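Local structure of replication protein B (3H20) at residues 82-87 with 103-108; 17-22 with 71-76; 109-114 with 181-186. The protein acts in plasmid replication as a primase, a nucleotidyltransferase that makes short primers on single-stranded DNA. One frame throughout, in Å; residues are numbered along the deposited sequence.

Contact 1: 82-87 with 103-108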
loop_
_atom_site.group_PDB
_atom_site.type_symbol
_atom_site.label_atom_id
_atom_site.label_comp_id
_atom_site.label_asym_id
_atom_site.label_seq_id
_atom_site.Cartn_x
_atom_site.Cartn_y
_atom_site.Cartn_z
ATOM N N PHE A 82 -10.720 -11.205 -25.085
ATOM C CA PHE A 82 -10.501 -9.989 -25.873
ATOM C C PHE A 82 -9.392 -9.115 -25.296
ATOM O O PHE A 82 -8.615 -8.512 -26.050
ATOM C CB PHE A 82 -11.808 -9.187 -25.993
ATOM C CG PHE A 82 -12.958 -9.985 -26.548
ATOM C CD1 PHE A 82 -13.113 -10.140 -27.920
ATOM C CD2 PHE A 82 -13.876 -10.598 -25.692
ATOM C CE1 PHE A 82 -14.168 -10.874 -28.443
ATOM C CE2 PHE A 82 -14.935 -11.350 -26.201
ATOM C CZ PHE A 82 -15.082 -11.482 -27.583
ATOM N N ASP A 83 -9.328 -9.033 -23.965
ATOM C CA ASP A 83 -8.227 -8.351 -23.272
ATOM C C ASP A 83 -6.877 -8.970 -23.642
ATOM O O ASP A 83 -5.903 -8.252 -23.850
ATOM C CB ASP A 83 -8.385 -8.450 -21.744
ATOM C CG ASP A 83 -9.563 -7.653 -21.202
ATOM O OD1 ASP A 83 -9.988 -6.650 -21.831
ATOM O OD2 ASP A 83 -10.078 -8.052 -20.127
ATOM N N LEU A 84 -6.824 -10.305 -23.713
ATOM C CA LEU A 84 -5.590 -11.014 -24.094
ATOM C C LEU A 84 -5.155 -10.722 -25.535
ATOM O O LEU A 84 -3.956 -10.607 -25.812
ATOM C CB LEU A 84 -5.744 -12.525 -23.879
ATOM C CG LEU A 84 -5.812 -12.954 -22.408
ATOM C CD1 LEU A 84 -6.424 -14.346 -22.276
ATOM C CD2 LEU A 84 -4.418 -12.908 -21.785
ATOM N N ASP A 85 -6.131 -10.636 -26.440
ATOM C CA ASP A 85 -5.898 -10.226 -27.834
ATOM C C ASP A 85 -5.222 -8.855 -27.907
ATOM O O ASP A 85 -4.264 -8.654 -28.667
ATOM C CB ASP A 85 -7.218 -10.164 -28.615
ATOM C CG ASP A 85 -7.873 -11.528 -28.820
ATOM O OD1 ASP A 85 -7.173 -12.545 -28.904
ATOM O OD2 ASP A 85 -9.117 -11.570 -28.933
ATOM N N ASP A 86 -5.739 -7.901 -27.133
ATOM C CA ASP A 86 -5.149 -6.566 -27.052
ATOM C C ASP A 86 -3.727 -6.599 -26.478
ATOM O O ASP A 86 -2.826 -5.976 -27.032
ATOM C CB ASP A 86 -6.050 -5.623 -26.240
ATOM C CG ASP A 86 -7.313 -5.228 -26.989
ATOM O OD1 ASP A 86 -7.439 -5.579 -28.182
ATOM O OD2 ASP A 86 -8.186 -4.551 -26.391
ATOM N N MET A 87 -3.536 -7.332 -25.379
ATOM C CA MET A 87 -2.212 -7.469 -24.737
ATOM C C MET A 87 -1.143 -7.939 -25.723
ATOM O O MET A 87 -0.071 -7.323 -25.838
ATOM C CB MET A 87 -2.284 -8.414 -23.522
ATOM C CG MET A 87 -3.106 -7.855 -22.326
ATOM S SD MET A 87 -3.170 -9.013 -20.923
ATOM C CE MET A 87 -1.451 -8.995 -20.398
ATOM N N LYS A 103 -14.298 -18.517 -19.398
ATOM C CA LYS A 103 -14.189 -17.172 -19.997
ATOM C C LYS A 103 -13.430 -16.169 -19.120
ATOM O O LYS A 103 -13.382 -14.981 -19.444
ATOM C CB LYS A 103 -15.569 -16.591 -20.396
ATOM C CG LYS A 103 -16.513 -17.542 -21.133
ATOM C CD LYS A 103 -16.552 -17.281 -22.633
ATOM C CE LYS A 103 -17.465 -18.277 -23.348
ATOM N NZ LYS A 103 -17.568 -17.990 -24.820
ATOM N N ASN A 104 -12.832 -16.649 -18.028
ATOM C CA ASN A 104 -12.103 -15.815 -17.068
ATOM C C ASN A 104 -10.642 -16.254 -16.969
ATOM O O ASN A 104 -10.356 -17.429 -16.700
ATOM C CB ASN A 104 -12.764 -15.886 -15.679
ATOM C CG ASN A 104 -14.144 -15.259 -15.650
ATOM O OD1 ASN A 104 -14.327 -14.114 -16.060
ATOM N ND2 ASN A 104 -15.125 -16.004 -15.156
ATOM N N TYR A 105 -9.724 -15.318 -17.199
ATOM C CA TYR A 105 -8.290 -15.639 -17.326
ATOM C C TYR A 105 -7.358 -14.828 -16.425
ATOM O O TYR A 105 -7.667 -13.698 -16.024
ATOM C CB TYR A 105 -7.816 -15.477 -18.788
ATOM C CG TYR A 105 -8.631 -16.259 -19.804
ATOM C CD1 TYR A 105 -8.294 -17.576 -20.135
ATOM C CD2 TYR A 105 -9.720 -15.679 -20.442
ATOM C CE1 TYR A 105 -9.040 -18.300 -21.068
ATOM C CE2 TYR A 105 -10.479 -16.396 -21.377
ATOM C CZ TYR A 105 -10.129 -17.708 -21.677
ATOM O OH TYR A 105 -10.860 -18.417 -22.597
ATOM N N GLN A 106 -6.210 -15.435 -16.132
ATOM C CA GLN A 106 -5.050 -14.777 -15.541
ATOM C C GLN A 106 -3.892 -14.876 -16.515
ATOM O O GLN A 106 -3.729 -15.899 -17.199
ATOM C CB GLN A 106 -4.626 -15.504 -14.245
ATOM C CG GLN A 106 -5.498 -15.164 -13.066
ATOM C CD GLN A 106 -5.165 -15.943 -11.815
ATOM O OE1 GLN A 106 -4.401 -16.913 -11.841
ATOM N NE2 GLN A 106 -5.747 -15.523 -10.706
ATOM N N ALA A 107 -3.070 -13.833 -16.572
ATOM C CA ALA A 107 -1.824 -13.903 -17.339
ATOM C C ALA A 107 -0.629 -13.534 -16.458
ATOM O O ALA A 107 -0.734 -12.641 -15.616
ATOM C CB ALA A 107 -1.897 -12.974 -18.563
ATOM N N TRP A 108 0.493 -14.226 -16.643
ATOM C CA TRP A 108 1.760 -13.798 -16.076
ATOM C C TRP A 108 2.573 -13.219 -17.229
ATOM O O TRP A 108 2.774 -13.884 -18.244
ATOM C CB TRP A 108 2.528 -14.969 -15.451
ATOM C CG TRP A 108 1.875 -15.587 -14.205
ATOM C CD1 TRP A 108 0.967 -16.599 -14.179
ATOM C CD2 TRP A 108 2.133 -15.248 -12.834
ATOM N NE1 TRP A 108 0.618 -16.903 -12.881
ATOM C CE2 TRP A 108 1.329 -16.099 -12.034
ATOM C CE3 TRP A 108 2.961 -14.314 -12.205
ATOM C CZ2 TRP A 108 1.330 -16.039 -10.638
ATOM C CZ3 TRP A 108 2.951 -14.248 -10.811
ATOM C CH2 TRP A 108 2.137 -15.104 -10.048
#

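Contact 2: 17-22 with 71-76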
loop_
_atom_site.group_PDB
_atom_site.type_symbol
_atom_site.label_atom_id
_atom_site.label_comp_id
_atom_site.label_asym_id
_atom_site.label_seq_id
_atom_site.Cartn_x
_atom_site.Cartn_y
_atom_site.Cartn_z
ATOM N N MET A 17 6.785 -20.417 -15.937
ATOM C CA MET A 17 7.082 -19.417 -14.901
ATOM C C MET A 17 8.593 -19.287 -14.727
ATOM O O MET A 17 9.117 -18.182 -14.603
ATOM C CB MET A 17 6.382 -19.759 -13.591
ATOM C CG MET A 17 4.851 -19.518 -13.637
ATOM S SD MET A 17 4.020 -20.012 -12.111
ATOM C CE MET A 17 4.320 -18.568 -11.085
ATOM N N GLY A 18 9.287 -20.421 -14.733
ATOM C CA GLY A 18 10.740 -20.434 -14.788
ATOM C C GLY A 18 11.500 -20.237 -13.491
ATOM O O GLY A 18 12.736 -20.225 -13.511
ATOM N N CYS A 19 10.791 -20.091 -12.372
ATOM C CA CYS A 19 11.447 -19.868 -11.076
ATOM C C CYS A 19 12.116 -21.129 -10.537
ATOM O O CYS A 19 11.687 -22.257 -10.836
ATOM C CB CYS A 19 10.450 -19.369 -10.025
ATOM S SG CYS A 19 9.258 -18.171 -10.614
ATOM N N GLU A 20 13.158 -20.931 -9.731
ATOM C CA GLU A 20 13.746 -22.028 -8.964
ATOM C C GLU A 20 12.856 -22.425 -7.788
ATOM O O GLU A 20 12.725 -23.616 -7.482
ATOM C CB GLU A 20 15.152 -21.666 -8.473
ATOM C CG GLU A 20 16.164 -21.431 -9.598
ATOM C CD GLU A 20 16.566 -22.708 -10.336
ATOM O OE1 GLU A 20 16.209 -23.828 -9.880
ATOM O OE2 GLU A 20 17.256 -22.591 -11.375
ATOM N N ARG A 21 12.250 -21.435 -7.127
ATOM C CA ARG A 21 11.409 -21.703 -5.948
ATOM C C ARG A 21 10.079 -20.932 -5.995
ATOM O O ARG A 21 10.013 -19.818 -6.538
ATOM C CB ARG A 21 12.167 -21.394 -4.650
ATOM C CG ARG A 21 13.448 -22.227 -4.438
ATOM C CD ARG A 21 14.061 -22.022 -3.048
ATOM N NE ARG A 21 13.309 -22.702 -1.992
ATOM C CZ ARG A 21 13.444 -23.986 -1.662
ATOM N NH1 ARG A 21 14.316 -24.767 -2.295
ATOM N NH2 ARG A 21 12.707 -24.489 -0.684
ATOM N N PHE A 22 9.042 -21.535 -5.407
ATOM C CA PHE A 22 7.667 -21.033 -5.460
ATOM C C PHE A 22 7.029 -21.066 -4.062
ATOM O O PHE A 22 7.360 -21.935 -3.244
ATOM C CB PHE A 22 6.808 -21.939 -6.364
ATOM C CG PHE A 22 7.273 -22.007 -7.812
ATOM C CD1 PHE A 22 8.214 -22.952 -8.215
ATOM C CD2 PHE A 22 6.746 -21.134 -8.762
ATOM C CE1 PHE A 22 8.636 -23.025 -9.549
ATOM C CE2 PHE A 22 7.161 -21.186 -10.103
ATOM C CZ PHE A 22 8.110 -22.146 -10.493
ATOM N N HIS A 71 13.317 -12.663 -10.353
ATOM C CA HIS A 71 12.433 -12.930 -11.474
ATOM C C HIS A 71 11.827 -11.624 -11.973
ATOM O O HIS A 71 11.946 -10.582 -11.307
ATOM C CB HIS A 71 11.324 -13.915 -11.067
ATOM C CG HIS A 71 10.308 -13.338 -10.122
ATOM N ND1 HIS A 71 9.101 -12.818 -10.547
ATOM C CD2 HIS A 71 10.312 -13.227 -8.771
ATOM C CE1 HIS A 71 8.416 -12.396 -9.498
ATOM N NE2 HIS A 71 9.133 -12.628 -8.409
ATOM N N GLY A 72 11.202 -11.686 -13.146
ATOM C CA GLY A 72 10.516 -10.529 -13.737
ATOM C C GLY A 72 9.082 -10.837 -14.141
ATOM O O GLY A 72 8.579 -10.269 -15.095
ATOM N N LEU A 73 8.425 -11.731 -13.400
ATOM C CA LEU A 73 7.045 -12.158 -13.670
ATOM C C LEU A 73 6.022 -11.259 -12.991
ATOM O O LEU A 73 6.146 -10.982 -11.799
ATOM C CB LEU A 73 6.837 -13.582 -13.148
ATOM C CG LEU A 73 6.628 -14.736 -14.125
ATOM C CD1 LEU A 73 7.577 -14.694 -15.318
ATOM C CD2 LEU A 73 6.707 -16.074 -13.374
ATOM N N VAL A 74 5.030 -10.803 -13.747
ATOM C CA VAL A 74 3.980 -9.914 -13.212
ATOM C C VAL A 74 2.596 -10.502 -13.498
ATOM O O VAL A 74 2.261 -10.754 -14.659
ATOM C CB VAL A 74 4.107 -8.485 -13.823
ATOM C CG1 VAL A 74 2.950 -7.589 -13.380
ATOM C CG2 VAL A 74 5.437 -7.857 -13.397
ATOM N N LEU A 75 1.799 -10.709 -12.448
ATOM C CA LEU A 75 0.427 -11.241 -12.580
ATOM C C LEU A 75 -0.600 -10.177 -12.983
ATOM O O LEU A 75 -0.664 -9.101 -12.368
ATOM C CB LEU A 75 -0.035 -11.894 -11.260
ATOM C CG LEU A 75 -1.449 -12.502 -11.218
ATOM C CD1 LEU A 75 -1.547 -13.727 -12.118
ATOM C CD2 LEU A 75 -1.884 -12.870 -9.792
ATOM N N VAL A 76 -1.420 -10.513 -13.987
ATOM C CA VAL A 76 -2.579 -9.706 -14.403
ATOM C C VAL A 76 -3.860 -10.563 -14.291
ATOM O O VAL A 76 -3.981 -11.603 -14.949
ATOM C CB VAL A 76 -2.414 -9.178 -15.859
ATOM C CG1 VAL A 76 -3.443 -8.089 -16.152
ATOM C CG2 VAL A 76 -1.009 -8.625 -16.082
#

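Contact 3: 109-114 with 181-186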
loop_
_atom_site.group_PDB
_atom_site.type_symbol
_atom_site.label_atom_id
_atom_site.label_comp_id
_atom_site.label_asym_id
_atom_site.label_seq_id
_atom_site.Cartn_x
_atom_site.Cartn_y
_atom_site.Cartn_z
ATOM N N VAL A 109 3.012 -11.972 -17.085
ATOM C CA VAL A 109 3.831 -11.306 -18.113
ATOM C C VAL A 109 5.272 -11.218 -17.595
ATOM O O VAL A 109 5.504 -10.695 -16.493
ATOM C CB VAL A 109 3.294 -9.881 -18.425
ATOM C CG1 VAL A 109 4.167 -9.152 -19.478
ATOM C CG2 VAL A 109 1.824 -9.919 -18.870
ATOM N N LYS A 110 6.223 -11.732 -18.385
ATOM C CA LYS A 110 7.643 -11.664 -18.067
ATOM C C LYS A 110 8.216 -10.393 -18.692
ATOM O O LYS A 110 8.250 -10.254 -19.923
ATOM C CB LYS A 110 8.402 -12.891 -18.602
ATOM C CG LYS A 110 9.916 -12.885 -18.245
ATOM C CD LYS A 110 10.653 -14.143 -18.694
ATOM C CE LYS A 110 12.156 -14.008 -18.364
ATOM N NZ LYS A 110 12.943 -15.251 -18.629
ATOM N N VAL A 111 8.655 -9.461 -17.842
ATOM C CA VAL A 111 9.211 -8.191 -18.334
ATOM C C VAL A 111 10.740 -8.155 -18.415
ATOM O O VAL A 111 11.302 -7.307 -19.104
ATOM C CB VAL A 111 8.693 -6.984 -17.501
ATOM C CG1 VAL A 111 7.177 -6.853 -17.652
ATOM C CG2 VAL A 111 9.104 -7.114 -16.021
ATOM N N ALA A 112 11.401 -9.065 -17.694
ATOM C CA ALA A 112 12.863 -9.097 -17.575
ATOM C C ALA A 112 13.284 -10.428 -16.970
ATOM O O ALA A 112 12.451 -11.143 -16.431
ATOM C CB ALA A 112 13.358 -7.940 -16.685
ATOM N N ASP A 113 14.573 -10.754 -17.034
ATOM C CA ASP A 113 15.074 -11.950 -16.340
ATOM C C ASP A 113 15.040 -11.746 -14.824
ATOM O O ASP A 113 14.802 -12.690 -14.066
ATOM C CB ASP A 113 16.487 -12.308 -16.802
ATOM C CG ASP A 113 16.537 -12.746 -18.265
ATOM O OD1 ASP A 113 15.505 -13.205 -18.813
ATOM O OD2 ASP A 113 17.622 -12.640 -18.859
ATOM N N ALA A 114 15.272 -10.506 -14.398
ATOM C CA ALA A 114 15.148 -10.121 -12.990
ATOM C C ALA A 114 14.750 -8.648 -12.853
ATOM O O ALA A 114 15.324 -7.774 -13.520
ATOM C CB ALA A 114 16.442 -10.403 -12.242
ATOM N N ALA A 181 10.792 -1.958 -22.268
ATOM C CA ALA A 181 10.076 -0.666 -22.273
ATOM C C ALA A 181 9.222 -0.419 -21.017
ATOM O O ALA A 181 9.143 0.712 -20.522
ATOM C CB ALA A 181 9.225 -0.527 -23.552
ATOM N N LEU A 182 8.572 -1.464 -20.506
ATOM C CA LEU A 182 7.792 -1.349 -19.277
ATOM C C LEU A 182 8.686 -1.116 -18.038
ATOM O O LEU A 182 8.298 -0.379 -17.119
ATOM C CB LEU A 182 6.932 -2.596 -19.071
ATOM C CG LEU A 182 5.732 -2.759 -20.010
ATOM C CD1 LEU A 182 5.335 -4.238 -20.040
ATOM C CD2 LEU A 182 4.564 -1.870 -19.602
ATOM N N VAL A 183 9.857 -1.752 -18.019
ATOM C CA VAL A 183 10.878 -1.522 -16.980
ATOM C C VAL A 183 11.381 -0.063 -17.040
ATOM O O VAL A 183 11.521 0.601 -16.001
ATOM C CB VAL A 183 12.067 -2.520 -17.102
ATOM C CG1 VAL A 183 13.207 -2.161 -16.128
ATOM C CG2 VAL A 183 11.600 -3.964 -16.832
ATOM N N GLN A 184 11.628 0.431 -18.249
ATOM C CA GLN A 184 12.026 1.832 -18.438
ATOM C C GLN A 184 10.938 2.788 -17.943
ATOM O O GLN A 184 11.244 3.766 -17.253
ATOM C CB GLN A 184 12.295 2.138 -19.908
ATOM C CG GLN A 184 13.555 1.565 -20.477
ATOM C CD GLN A 184 13.644 1.779 -21.986
ATOM O OE1 GLN A 184 13.409 0.852 -22.758
ATOM N NE2 GLN A 184 13.983 2.999 -22.409
ATOM N N GLN A 185 9.685 2.508 -18.320
ATOM C CA GLN A 185 8.522 3.350 -17.963
ATOM C C GLN A 185 8.339 3.440 -16.448
ATOM O O GLN A 185 8.120 4.527 -15.899
ATOM C CB GLN A 185 7.242 2.800 -18.618
ATOM C CG GLN A 185 5.958 3.557 -18.270
ATOM C CD GLN A 185 4.729 2.958 -18.936
ATOM O OE1 GLN A 185 4.465 1.765 -18.818
ATOM N NE2 GLN A 185 3.975 3.790 -19.642
ATOM N N ALA A 186 8.418 2.290 -15.782
ATOM C CA ALA A 186 8.317 2.220 -14.326
ATOM C C ALA A 186 9.390 3.077 -13.660
ATOM O O ALA A 186 9.107 3.791 -12.693
ATOM C CB ALA A 186 8.409 0.767 -13.849
#

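Contact 1: 82-87 with 103-108
L84 and Y105 both hold CG beside the backbone N (chi1 -70° and -54°), and these torsions bring the leucine tip over the tyrosine ring. The two side chains cross at about a right angle. L84 CD1 makes the approach, from above one face of the ring. L84 CD1 stands 4.2 Å from the centroid of the Y105 ring, 28° off the normal, which is a CH-pi contact. L84 CD1 lies toward the root of the ring, 3.8 Å from Y105 CG. The other branch, L84 CD2, reaches two residues further along the strand and lies 4.1 Å from A107 CB. One leucine fork thus meets both residues that face the helix. M87, one helical turn on, adds its CE methyl, with M87 CE 4.4 Å from A107 CB. The contact is apolar. Q106 points the other way and is bonded to D77 OD1 and to R145 N; R145 lines the diphosphate pocket. Helix 81-89 thus covers the face of the sheet that Y105 and A107 line. L84 and M87 also touch L79 on strand 73-79, and L84 touches V97 on strand 96-99, the two strands on either side of 104-110.

Contact 2: 17-22 with 71-76
The H71 ring is approached obliquely and from a distance by C19 SG, a sulfur-aromatic pair with C19 SG 5.4 Å from the H71 ring centroid; L73 CA lies at the edge of the ring and in its plane. The F22 ring carries C19 CB on one face, 3.6 Å above the plane and offset toward the rim, and M17 CB lies at its edge. C19 therefore sits between two flat groups, with CB over the phenylalanine and sulfur toward the histidine. The imidazole is tied to its own segment. L73 N donates to H71 ND1 over 3.1 Å with an N-H...N angle of 155°. The donor is tilted 17° out of the ring plane, and the bond limits rotation of the ring.

L73 supplies most of the remaining contact. L73 CD2 is pressed against the end of helix 6-17, 3.4 Å from M17 O and 3.7 Å from M17 CB. The M17 chain is bent at chi3 (82°), which brings M17 CE back to 4.1 Å from the same L73 CD2. The two side chains cross at about a right angle. C19 SG touches L73 CD2 more loosely, at 4.3 Å. M17, C19 and L73 are all buried, and W108 of the neighbouring strand 104-110 packs on both M17 and L73.

Helix 6-17 ends at G18, a glycine of positive phi, and the chain then enters strand 21-28. E69 bonds to the backbone N of E20 and of R21 just beyond. In the primase N-terminal domain this connection leads into one antiparallel sheet while packing on 73-79, an outermost strand of the second.

Contact 3: 109-114 with 181-186
V111 and V183 bring their CA atoms to 7.0 Å, where the chain around V111 bends beside helix 179-206; the psi of V111 is -19°, unlike the extended K110 before it. V111 meets the helix with both of its branches. V111 CG1 reaches L182 CD1 at 4.0 Å. V111 CG2, which lies between the backbone N and the carbonyl carbon, meets V183 CG2 at 4.1 Å. Two consecutive helix residues thus each take one methyl of the same valine. V111 and L182 cross at about a right angle, whereas V111 and V183 meet on a slant.

V183 puts CG1 anti to its backbone N (chi1 173°). This leaves CG2 beside the N, on the side of V111 and A112. V183 CG2 touches V111 O at 4.1 Å and A112 CB at 4.3 Å. V111 and L182 are buried, while A112 and V183 are partly exposed, so solvent reaches this side of the contact.

Through this contact helix 179-206 packs against the antiparallel sheet of strands 73-79, 104-110, 96-99 and 167-170, next to helix 117-130. The early turns of the long helix 179-206 pack here, and the helix runs on toward the C-terminal helical part of the chain. Helix 117-130 shares the same corner: I123 touches V111, T126 touches Q185, and L119 and Q122 touch A186. V111 is further anchored by backbone bonding to G72, and K110 by bonding to A176.

K110 and D113 take no part in the packing on the helix. K110 NZ makes a salt bridge of 3.3 Å with D113 OD1. The hydrogen bond within that pair is weak. It links residues three apart across the bend at V111 and A112.

From the N terminus, contact 2 closes first. It joins the end of helix 6-17 to strand 73-79 around a loop that holds strands 21-28, 34-40 and 59-65. Contact 1 then closes a short loop, from helix 81-89 to strand 104-110. Contact 3 follows, closing a longer loop from residues 109-114 to helix 179-206. The three are in series; none nests in or crosses another. They meet on two paired strands. A107 O bonds to V76 N, and V109 O to V74 N, joining contact 2 to contacts 1 and 3. M87 CE packs on V109 CG2, linking contacts 1 and 3. Three helices are tied to their sheet, and contact 2 brings it against the other sheet's start.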